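Local coordinates for quinone reductase (Klebsiella pneumoniae subsp. pneumoniae, PDB 4GI5), which binds FAD and probably works as an NAD(P)H-dependent quinone reductase of the flavodoxin-like fold, at residues I28-E33 against S59-M64; M64-G69 against D136-W141. All blocks are in the same frame, centred on the assembly; numbering follows the deposited sequence.

Interaction 1 of 2, residues I28-E33 against S59-M64; sequences IYAHPE and SDLYAM. With FAD (flavin-adenine dinucleotide), chain H.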
loop_
_atom_site.group_PDB
_atom_site.type_symbol
_atom_site.label_atom_id
_atom_site.label_comp_id
_atom_site.label_asym_id
_atom_site.label_seq_id
_atom_site.Cartn_x
_atom_site.Cartn_y
_atom_site.Cartn_z
ATOM N N ILE B 28 11.111 10.149 7.747
ATOM C CA ILE B 28 11.064 8.674 7.615
ATOM C C ILE B 28 11.471 8.392 6.200
ATOM O O ILE B 28 10.780 8.841 5.243
ATOM C CB ILE B 28 9.659 8.097 7.948
ATOM C CG1 ILE B 28 9.042 8.580 9.264
ATOM C CG2 ILE B 28 9.784 6.589 7.948
ATOM C CD1 ILE B 28 9.912 8.266 10.450
ATOM N N TYR B 29 12.520 7.609 5.971
ATOM C CA TYR B 29 13.189 7.480 4.658
ATOM C C TYR B 29 13.385 6.005 4.340
ATOM O O TYR B 29 13.904 5.247 5.138
ATOM C CB TYR B 29 14.550 8.199 4.684
ATOM C CG TYR B 29 15.505 7.867 3.579
ATOM C CD1 TYR B 29 15.374 8.439 2.291
ATOM C CD2 TYR B 29 16.540 6.977 3.766
ATOM C CE1 TYR B 29 16.281 8.107 1.292
ATOM C CE2 TYR B 29 17.432 6.658 2.750
ATOM C CZ TYR B 29 17.287 7.281 1.512
ATOM O OH TYR B 29 18.187 6.910 0.532
ATOM N N ALA B 30 12.908 5.571 3.182
ATOM C CA ALA B 30 12.981 4.202 2.711
ATOM C C ALA B 30 13.636 4.049 1.365
ATOM O O ALA B 30 13.004 4.154 0.346
ATOM C CB ALA B 30 11.554 3.603 2.669
ATOM N N HIS B 31 14.976 3.825 1.344
ATOM C CA HIS B 31 15.638 3.440 0.107
ATOM C C HIS B 31 16.862 2.661 0.516
ATOM O O HIS B 31 17.544 3.104 1.426
ATOM C CB HIS B 31 16.049 4.651 -0.751
ATOM C CG HIS B 31 16.354 4.254 -2.150
ATOM N ND1 HIS B 31 17.457 3.490 -2.500
ATOM C CD2 HIS B 31 15.642 4.420 -3.306
ATOM C CE1 HIS B 31 17.469 3.297 -3.790
ATOM N NE2 HIS B 31 16.361 3.812 -4.299
ATOM N N PRO B 32 17.085 1.514 -0.140
ATOM C CA PRO B 32 18.214 0.669 0.216
ATOM C C PRO B 32 19.631 1.195 -0.197
ATOM O O PRO B 32 20.626 0.806 0.397
ATOM C CB PRO B 32 17.901 -0.589 -0.564
ATOM C CG PRO B 32 17.111 -0.283 -1.675
ATOM C CD PRO B 32 16.233 0.870 -1.139
ATOM N N GLU B 33 19.710 2.197 -1.043
ATOM C CA GLU B 33 21.033 2.639 -1.593
ATOM C C GLU B 33 21.291 4.109 -1.352
ATOM O O GLU B 33 20.638 5.017 -1.856
ATOM C CB GLU B 33 21.135 2.274 -3.063
ATOM C CG GLU B 33 22.352 2.865 -3.839
ATOM C CD GLU B 33 23.687 2.488 -3.173
ATOM O OE1 GLU B 33 23.831 1.277 -2.970
ATOM O OE2 GLU B 33 24.446 3.422 -2.857
ATOM N N SER B 59 14.731 8.673 10.333
ATOM C CA SER B 59 14.630 7.258 10.509
ATOM C C SER B 59 14.916 6.649 9.136
ATOM O O SER B 59 14.014 6.498 8.313
ATOM C CB SER B 59 13.226 6.854 11.004
ATOM O OG SER B 59 13.034 7.286 12.335
ATOM N N ASP B 60 16.161 6.237 8.925
ATOM C CA ASP B 60 16.595 5.650 7.706
ATOM C C ASP B 60 16.391 4.172 7.870
ATOM O O ASP B 60 17.165 3.408 8.539
ATOM C CB ASP B 60 18.058 6.056 7.416
ATOM C CG ASP B 60 18.604 5.402 6.173
ATOM O OD1 ASP B 60 18.147 4.317 5.635
ATOM O OD2 ASP B 60 19.641 5.971 5.671
ATOM N N LEU B 61 15.245 3.687 7.366
ATOM C CA LEU B 61 14.838 2.320 7.697
ATOM C C LEU B 61 15.766 1.192 7.278
ATOM O O LEU B 61 16.023 0.294 8.099
ATOM C CB LEU B 61 13.427 2.048 7.131
ATOM C CG LEU B 61 12.390 3.053 7.616
ATOM C CD1 LEU B 61 11.021 2.782 6.926
ATOM C CD2 LEU B 61 12.206 3.120 9.121
ATOM N N TYR B 62 16.330 1.291 6.090
ATOM C CA TYR B 62 17.289 0.298 5.640
ATOM C C TYR B 62 18.598 0.373 6.540
ATOM O O TYR B 62 19.102 -0.715 6.921
ATOM C CB TYR B 62 17.611 0.418 4.201
ATOM C CG TYR B 62 16.591 -0.245 3.303
ATOM C CD1 TYR B 62 16.641 -1.626 3.044
ATOM C CD2 TYR B 62 15.580 0.489 2.690
ATOM C CE1 TYR B 62 15.709 -2.219 2.143
ATOM C CE2 TYR B 62 14.654 -0.076 1.865
ATOM C CZ TYR B 62 14.756 -1.393 1.556
ATOM O OH TYR B 62 13.919 -1.979 0.593
ATOM N N ALA B 63 19.019 1.577 6.843
ATOM C CA ALA B 63 20.313 1.742 7.639
ATOM C C ALA B 63 20.082 1.163 9.006
ATOM O O ALA B 63 20.997 0.542 9.598
ATOM C CB ALA B 63 20.707 3.198 7.659
HETATM N N MSE B 64 18.865 1.257 9.561
HETATM C CA MSE B 64 18.529 0.774 10.908
HETATM C C MSE B 64 18.190 -0.748 10.890
HETATM O O MSE B 64 17.876 -1.292 11.891
HETATM C CB MSE B 64 17.288 1.528 11.453
HETATM C CG MSE B 64 17.546 2.966 11.653
HETATM SE SE MSE B 64 15.609 3.736 11.764
HETATM C CE MSE B 64 16.450 3.782 13.318
HETATM P PA FAD H . 17.958 5.613 -8.806
HETATM O O1A FAD H . 18.907 5.595 -7.679
HETATM O O2A FAD H . 17.690 4.491 -9.693
HETATM O O5B FAD H . 18.348 6.838 -9.818
HETATM C C5B FAD H . 17.520 7.345 -10.885
HETATM C C4B FAD H . 18.349 8.239 -11.748
HETATM O O4B FAD H . 18.597 9.429 -11.034
HETATM C C3B FAD H . 19.640 7.605 -12.207
HETATM O O3B FAD H . 19.704 7.859 -13.602
HETATM C C2B FAD H . 20.618 8.451 -11.445
HETATM O O2B FAD H . 21.937 8.500 -12.050
HETATM C C1B FAD H . 20.014 9.806 -11.292
HETATM N N9A FAD H . 20.622 10.530 -10.142
HETATM C C8A FAD H . 21.017 10.074 -8.835
HETATM N N7A FAD H . 21.555 11.031 -8.114
HETATM C C5A FAD H . 21.606 12.042 -9.029
HETATM C C6A FAD H . 22.177 13.389 -9.043
HETATM N N6A FAD H . 22.663 13.734 -7.896
HETATM N N1A FAD H . 22.070 14.217 -10.139
HETATM C C2A FAD H . 21.461 13.779 -11.236
HETATM N N3A FAD H . 20.942 12.493 -11.299
HETATM C C4A FAD H . 21.012 11.754 -10.250
HETATM N N1 FAD H . 7.281 3.686 -10.848
HETATM C C2 FAD H . 5.996 4.093 -10.924
HETATM O O2 FAD H . 5.663 5.194 -11.539
HETATM N N3 FAD H . 4.975 3.356 -10.357
HETATM C C4 FAD H . 5.190 2.144 -9.813
HETATM O O4 FAD H . 4.287 1.527 -9.232
HETATM C C4X FAD H . 6.551 1.682 -9.755
HETATM N N5 FAD H . 6.837 0.492 -9.148
HETATM C C5X FAD H . 8.192 0.096 -8.986
HETATM C C6 FAD H . 8.485 -0.999 -8.323
HETATM C C7 FAD H . 9.804 -1.355 -8.048
HETATM C C7M FAD H . 10.115 -2.588 -7.283
HETATM C C8 FAD H . 10.853 -0.568 -8.581
HETATM C C8M FAD H . 12.281 -0.985 -8.354
HETATM C C9 FAD H . 10.577 0.557 -9.292
HETATM C C9A FAD H . 9.220 0.942 -9.493
HETATM N N10 FAD H . 8.890 2.143 -10.083
HETATM C C10 FAD H . 7.572 2.554 -10.220
HETATM C "C1'" FAD H . 9.916 3.084 -10.554
HETATM C "C2'" FAD H . 10.414 3.802 -9.298
HETATM O "O2'" FAD H . 9.486 4.687 -8.664
HETATM C "C3'" FAD H . 11.707 4.623 -9.611
HETATM O "O3'" FAD H . 12.670 3.603 -9.980
HETATM C "C4'" FAD H . 12.272 5.390 -8.409
HETATM O "O4'" FAD H . 11.438 6.468 -8.130
HETATM C "C5'" FAD H . 13.652 6.001 -8.772
HETATM O "O5'" FAD H . 14.206 6.540 -7.615
HETATM P P FAD H . 15.602 5.863 -7.074
HETATM O O1P FAD H . 16.022 6.650 -5.894
HETATM O O2P FAD H . 15.523 4.413 -6.899
HETATM O O3P FAD H . 16.508 6.236 -8.359
HETATM O O HOH W 1 15.995 3.575 4.239
HETATM O O HOH W 2 19.708 3.274 3.461
#

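Interaction 2 of 2, residues M64-G69 against D136-W141; sequences MRWKAG and DRVYAW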
loop_
_atom_site.group_PDB
_atom_site.type_symbol
_atom_site.label_atom_id
_atom_site.label_comp_id
_atom_site.label_asym_id
_atom_site.label_seq_id
_atom_site.Cartn_x
_atom_site.Cartn_y
_atom_site.Cartn_z
HETATM N N MSE B 64 18.865 1.257 9.561
HETATM C CA MSE B 64 18.529 0.774 10.908
HETATM C C MSE B 64 18.190 -0.748 10.890
HETATM O O MSE B 64 17.876 -1.292 11.891
HETATM C CB MSE B 64 17.288 1.528 11.453
HETATM C CG MSE B 64 17.546 2.966 11.653
HETATM SE SE MSE B 64 15.609 3.736 11.764
HETATM C CE MSE B 64 16.450 3.782 13.318
ATOM N N ARG B 65 18.167 -1.379 9.727
ATOM C CA ARG B 65 17.765 -2.789 9.506
ATOM C C ARG B 65 16.370 -2.996 10.154
ATOM O O ARG B 65 16.096 -3.867 10.933
ATOM C CB ARG B 65 18.776 -3.784 10.079
ATOM C CG ARG B 65 20.200 -3.495 9.554
ATOM C CD ARG B 65 21.242 -4.335 10.302
ATOM N NE ARG B 65 21.145 -5.689 9.778
ATOM C CZ ARG B 65 20.660 -6.773 10.412
ATOM N NH1 ARG B 65 20.205 -6.731 11.677
ATOM N NH2 ARG B 65 20.624 -7.932 9.756
ATOM N N TRP B 66 15.498 -2.089 9.819
ATOM C CA TRP B 66 14.162 -2.015 10.438
ATOM C C TRP B 66 13.404 -3.335 10.187
ATOM O O TRP B 66 13.298 -3.785 9.043
ATOM C CB TRP B 66 13.399 -0.857 9.759
ATOM C CG TRP B 66 11.994 -0.708 10.350
ATOM C CD1 TRP B 66 10.792 -1.098 9.739
ATOM C CD2 TRP B 66 11.646 -0.225 11.633
ATOM N NE1 TRP B 66 9.774 -0.886 10.596
ATOM C CE2 TRP B 66 10.253 -0.398 11.791
ATOM C CE3 TRP B 66 12.384 0.286 12.722
ATOM C CZ2 TRP B 66 9.564 0.005 12.933
ATOM C CZ3 TRP B 66 11.662 0.710 13.869
ATOM C CH2 TRP B 66 10.309 0.537 13.994
ATOM N N LYS B 67 12.806 -3.904 11.233
ATOM C CA LYS B 67 12.019 -5.079 11.100
ATOM C C LYS B 67 10.638 -4.789 10.495
ATOM O O LYS B 67 9.904 -3.988 11.080
ATOM C CB LYS B 67 11.784 -5.725 12.489
ATOM C CG LYS B 67 10.900 -6.960 12.532
ATOM C CD LYS B 67 10.739 -7.604 13.927
ATOM C CE LYS B 67 9.525 -8.569 13.994
ATOM N NZ LYS B 67 9.391 -8.898 15.384
ATOM N N ALA B 68 10.353 -5.383 9.353
ATOM C CA ALA B 68 9.074 -5.004 8.676
ATOM C C ALA B 68 7.811 -5.769 9.055
ATOM O O ALA B 68 6.734 -5.198 8.953
ATOM C CB ALA B 68 9.272 -5.160 7.164
ATOM N N GLY B 69 7.897 -7.027 9.462
ATOM C CA GLY B 69 6.780 -7.903 9.666
ATOM C C GLY B 69 6.284 -7.863 11.073
ATOM O O GLY B 69 6.960 -8.413 11.959
ATOM N N ASP B 136 2.920 -0.416 10.075
ATOM C CA ASP B 136 2.215 -1.504 10.731
ATOM C C ASP B 136 2.664 -1.675 12.178
ATOM O O ASP B 136 1.839 -1.968 13.015
ATOM C CB ASP B 136 2.527 -2.837 10.052
ATOM C CG ASP B 136 1.856 -3.027 8.653
ATOM O OD1 ASP B 136 1.036 -2.203 8.250
ATOM O OD2 ASP B 136 2.404 -3.930 7.926
ATOM N N ARG B 137 3.942 -1.513 12.415
ATOM C CA ARG B 137 4.520 -1.758 13.744
ATOM C C ARG B 137 4.498 -0.559 14.673
ATOM O O ARG B 137 4.346 -0.737 15.896
ATOM C CB ARG B 137 5.888 -2.372 13.619
ATOM C CG ARG B 137 5.880 -3.729 12.990
ATOM C CD ARG B 137 7.250 -4.386 12.676
ATOM N NE ARG B 137 7.905 -4.669 13.994
ATOM C CZ ARG B 137 8.974 -4.016 14.470
ATOM N NH1 ARG B 137 9.624 -3.039 13.810
ATOM N NH2 ARG B 137 9.344 -4.296 15.760
ATOM N N VAL B 138 4.656 0.633 14.157
ATOM C CA VAL B 138 4.727 1.830 15.010
ATOM C C VAL B 138 3.315 2.315 15.382
ATOM O O VAL B 138 3.088 2.869 16.443
ATOM C CB VAL B 138 5.507 2.926 14.327
ATOM C CG1 VAL B 138 5.507 4.264 15.027
ATOM C CG2 VAL B 138 6.940 2.456 14.123
ATOM N N TYR B 139 2.333 2.125 14.460
ATOM C CA TYR B 139 1.011 2.697 14.649
ATOM C C TYR B 139 0.191 1.795 15.543
ATOM O O TYR B 139 -0.728 1.093 15.118
ATOM C CB TYR B 139 0.314 2.887 13.263
ATOM C CG TYR B 139 0.553 4.169 12.596
ATOM C CD1 TYR B 139 1.661 4.972 12.872
ATOM C CD2 TYR B 139 -0.305 4.588 11.544
ATOM C CE1 TYR B 139 1.903 6.172 12.268
ATOM C CE2 TYR B 139 -0.079 5.800 10.913
ATOM C CZ TYR B 139 0.956 6.659 11.288
ATOM O OH TYR B 139 1.064 7.818 10.590
ATOM N N ALA B 140 0.540 1.757 16.812
ATOM C CA ALA B 140 -0.111 0.854 17.770
ATOM C C ALA B 140 -1.561 1.228 18.202
ATOM O O ALA B 140 -1.975 2.379 18.135
ATOM C CB ALA B 140 0.800 0.817 19.053
ATOM N N TRP B 141 -2.200 0.234 18.765
ATOM C CA TRP B 141 -3.500 0.372 19.376
ATOM C C TRP B 141 -3.388 1.192 20.647
ATOM O O TRP B 141 -2.647 0.760 21.540
ATOM C CB TRP B 141 -4.140 -0.955 19.637
ATOM C CG TRP B 141 -5.558 -0.818 20.222
ATOM C CD1 TRP B 141 -5.968 -0.044 21.369
ATOM C CD2 TRP B 141 -6.739 -1.438 19.767
ATOM N NE1 TRP B 141 -7.304 -0.159 21.566
ATOM C CE2 TRP B 141 -7.799 -1.037 20.645
ATOM C CE3 TRP B 141 -6.998 -2.295 18.753
ATOM C CZ2 TRP B 141 -9.093 -1.460 20.488
ATOM C CZ3 TRP B 141 -8.292 -2.727 18.573
ATOM C CH2 TRP B 141 -9.334 -2.307 19.440
HETATM O O HOH W 3 4.084 -5.632 9.170
#

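Interaction 1 of 2, residues I28-E33 against S59-M64
The ring of Tyr-62 has Pro-32 over one face, while water 1 stands at its edge in the ring plane. Pro-32 CB sits 3.8 Å from the centroid of the Tyr-62 ring, 7° off the normal, a CH-pi contact. His-31 N lies above one face of the Tyr-29 ring, toward its margin, Lys-42 makes a cation-pi contact with that ring, and Asp-60 OD1 is in plane at its edge: carboxylate and ring planes are 84° apart, with Tyr-29 CD2 within 3.5 Å of Asp-60 CG. Both pairs flank the parallel pairing of strands 24-29 and 55-60, which helix 37-51 connects in the first beta-alpha-beta unit of the flavodoxin-like fold. Backbone bonds from Tyr-29 N to Ser-59 O and from Leu-61 N to Tyr-29 O, each 3.0 Å, close the ladder. Water 1 accepts from His-31 N and Tyr-62 N and lies in donating range of Tyr-29 O and Asp-60 OD1. Asp-60 OD1 also accepts from Ala-63 N in an Asx motif. His-31 (chi1 -164°, CG opposite the backbone N) directs its ring to the cofactor; ND1 takes the N-H of Glu-33 in the ring plane, and NE2 donates to FAD O2P at 2.8 Å.

Interaction 2 of 2, residues M64-G69 against D136-W141
Arg-137 reaches from the last turn of helix 129-138 into the loop 64-69, a worked case of a long side chain packing a helix end against an irregular segment. The tight part lies round its NH1. This nitrogen stands over one face of the Trp-66 indole, toward the rim, 3.2 Å from Trp-66 CZ2, and the same atom lies 2.9 Å from Lys-67 O. The guanidinium is not stacked flat on the indole, because the two planes are 54° apart; the side chains slide past each other in opposite directions. A bend at chi3 (67°) swings the Arg-137 guanidinium aside, so that Lys-67 CB lies over one of its faces, 3.7 Å from NH1. The same CZ2 corner of Trp-66 is also met by Val-138 CG2, at 3.8 Å, the two side chains crossing at about a right angle.

The packing is looser on the Ala-68 and Gly-69 side. Arg-137 CD is 3.8 Å from Ala-68 O, and Asp-136 is joined to the loop through water 3, which donates to Ala-68 O and to Asp-136 OD2, each at 2.7 Å. Lys-67, partly exposed, runs extended across the guanidinium, with its NZ 4.6 Å from Arg-137 NH2. Both converge on Asp-74 in salt bridges, while Asp-71 further binds Lys-67 and Asp-102 Arg-137.

Asp-136 OD2 further accepts from Ala-129 N of the second subunit, and Ala-68 packs on its counterpart there. Within the chain, helix 101-112 borders the contact through Glu-106, which touches both Trp-66 and Val-138, while Trp-134 of helix 129-138 meets the Trp-66 ring, placing the loop that follows strand 55-60 against both helices.

In the fold
The two interactions follow one another along the chain, with centres 13 Å apart, and share Met-64. Interaction 1 pairs strand 55-60 with its neighbour; the chain then turns, and interaction 2 lays the following loop on helix 129-138. The turn brings Leu-61 O within 3.0 Å of Trp-66 N, a probable hydrogen bond, and Trp-134 of that helix also touches Leu-61. Each contact also touches the second subunit. Their relation to the flavin differs: interaction 1 includes a residue that binds one FAD, whereas in interaction 2 Asp-136 lines the pocket of a second FAD and Arg-137 stays back, its side chain about 8 Å from a bound FAD.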